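Local coordinates for 3-oxoacyl-[acyl-carrier-protein] synthase 3 (Micrococcus luteus NCTC 2665, PDB 4EWP), which catalyses, as a beta-ketoacyl-ACP synthase III, the condensation of an acyl-CoA primer with malonyl-ACP that probably starts fatty acid synthesis, at the interface of chains A and B. Sequence-based numbering; all coordinates share one arbitrary frame. Chains: chain A/B, 3-oxoacyl-[acyl-carrier-protein] synthase 3.

The interface of chains A and B. Residues chain A 92, 120, 122, 197, 200-202, 236, 338-339; chain B 97-99.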
# COMPACT_ATOMS: atom_id res chain seq x y z
N VAL A 92 6.06 -1.24 -6.17
CA VAL A 92 6.21 0.21 -6.27
C VAL A 92 6.33 0.65 -7.71
O VAL A 92 6.67 1.80 -7.98
CB VAL A 92 7.47 0.72 -5.52
CG1 VAL A 92 7.38 0.43 -4.04
CG2 VAL A 92 8.76 0.11 -6.12
N SER A 120 3.10 -0.44 -0.09
CA SER A 120 4.38 0.17 -0.44
C SER A 120 5.37 -0.03 0.70
O SER A 120 5.33 0.68 1.72
CB SER A 120 4.23 1.66 -0.72
OG SER A 120 5.47 2.23 -1.13
N ALA A 122 8.73 -1.33 -0.46
CA ALA A 122 9.96 -1.56 -1.20
C ALA A 122 10.32 -3.04 -1.23
O ALA A 122 9.44 -3.90 -1.37
CB ALA A 122 11.10 -0.73 -0.58
N TRP A 197 15.42 7.73 5.03
CA TRP A 197 14.52 7.66 3.86
C TRP A 197 15.27 7.86 2.54
O TRP A 197 14.94 7.24 1.54
CB TRP A 197 13.41 8.71 4.02
CG TRP A 197 12.21 8.60 3.10
CD1 TRP A 197 11.10 7.81 3.28
CD2 TRP A 197 11.95 9.38 1.91
NE1 TRP A 197 10.19 8.02 2.26
CE2 TRP A 197 10.69 8.98 1.42
CE3 TRP A 197 12.67 10.35 1.22
CZ2 TRP A 197 10.15 9.52 0.25
CZ3 TRP A 197 12.12 10.89 0.06
CH2 TRP A 197 10.87 10.47 -0.41
N ILE A 200 18.00 4.90 -0.16
CA ILE A 200 17.57 4.33 -1.43
C ILE A 200 16.31 5.13 -1.79
O ILE A 200 15.37 5.16 -1.01
CB ILE A 200 17.17 2.85 -1.26
CG1 ILE A 200 18.31 2.04 -0.64
CG2 ILE A 200 16.75 2.23 -2.58
CD1 ILE A 200 17.87 0.62 -0.26
N SER A 201 16.31 5.78 -2.94
CA SER A 201 15.23 6.70 -3.27
C SER A 201 15.22 7.02 -4.75
O SER A 201 16.12 6.60 -5.47
CB SER A 201 15.39 7.99 -2.47
OG SER A 201 16.57 8.68 -2.83
N MET A 202 14.21 7.76 -5.20
CA MET A 202 14.14 8.20 -6.59
C MET A 202 14.97 9.47 -6.74
O MET A 202 15.22 10.15 -5.75
CB MET A 202 12.69 8.48 -6.99
CG MET A 202 11.72 7.35 -6.71
SD MET A 202 12.11 5.87 -7.68
CE MET A 202 11.74 6.42 -9.33
N LEU A 236 15.41 5.20 -9.88
CA LEU A 236 15.93 4.70 -8.62
C LEU A 236 17.42 4.98 -8.47
O LEU A 236 18.18 4.99 -9.44
CB LEU A 236 15.65 3.19 -8.56
CG LEU A 236 15.11 2.53 -7.30
CD1 LEU A 236 14.09 3.39 -6.60
CD2 LEU A 236 14.50 1.18 -7.66
N ALA A 338 14.23 0.34 0.54
CA ALA A 338 14.00 1.79 0.66
C ALA A 338 13.00 2.15 1.77
O ALA A 338 11.95 1.51 1.91
CB ALA A 338 13.55 2.36 -0.68
N GLY A 339 13.32 3.16 2.56
CA GLY A 339 12.46 3.54 3.66
C GLY A 339 13.17 4.29 4.77
O GLY A 339 12.87 5.46 5.03
N ALA B 97 7.14 6.93 -6.07
CA ALA B 97 6.89 5.50 -6.12
C ALA B 97 7.44 4.81 -4.87
O ALA B 97 6.82 3.92 -4.29
CB ALA B 97 7.49 4.89 -7.38
N THR B 98 8.61 5.26 -4.42
CA THR B 98 9.25 4.65 -3.28
C THR B 98 10.29 5.64 -2.79
O THR B 98 10.72 6.49 -3.57
CB THR B 98 9.93 3.32 -3.71
OG1 THR B 98 10.07 2.45 -2.58
CG2 THR B 98 11.29 3.58 -4.32
N PRO B 99 10.65 5.60 -1.50
CA PRO B 99 10.01 4.83 -0.43
C PRO B 99 8.66 5.44 -0.06
O PRO B 99 8.19 6.39 -0.68
CB PRO B 99 10.97 5.00 0.76
CG PRO B 99 12.15 5.82 0.25
CD PRO B 99 11.71 6.49 -1.00
O HOH W 1 8.21 1.59 -0.79
O HOH W 2 11.93 8.90 -3.60
O HOH W 3 5.33 5.24 -1.86
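In the homodimer of this thiolase-fold enzyme, a loop of one subunit, B:Ala97 to B:Pro99, reaches into the other near its nucleophile, A:Cys123, about 7 Å from the centre of the contact. In it B:Pro99, which follows a cis peptide bond, lies flat over one face of the A:Trp197 indole. Its CG sits 3.6 Å from the centroid of the five-membered ring and its CD 3.9 Å from that of the six-membered ring, CH-pi contacts suited to a rigid pyrrolidine on a broad aromatic plane. With CG anti to the backbone N and beside the carbonyl carbon (chi1 -166°), the indole presents this face to the proline, while the backbone A:Trp197 O touches B:Pro99 CG. Small A:Ala338 and A:Gly339 let the proline in close, the glycine CA standing 3.6 Å from B:Pro99 CB.

B:Thr98 has two different branches. Its methyl CG2 meets A:Leu236 CD1 at 3.6 Å, the side chains crossing at about a right angle; the bent, flexible chain of A:Met202 crosses B:Thr98 likewise, its SD near CG2 and its CG against B:Thr98 O. Its hydroxyl OG1, anti to the backbone N (chi1 -156°), instead holds a water at 2.7 Å that also binds A:Ser120 OG. No direct polar bond joins the chains here; water does the bridging. A second water links A:Ser120 OG to the B:Ala97 carbonyl, and a third runs from the A:Met202 amide to B:Thr98 O, 2.7 Å from that carbonyl. Beta-branched A:Val92 packs its CG1 against B:Thr98 CB, while the compact methyl of B:Ala97 fits against A:Val92 O.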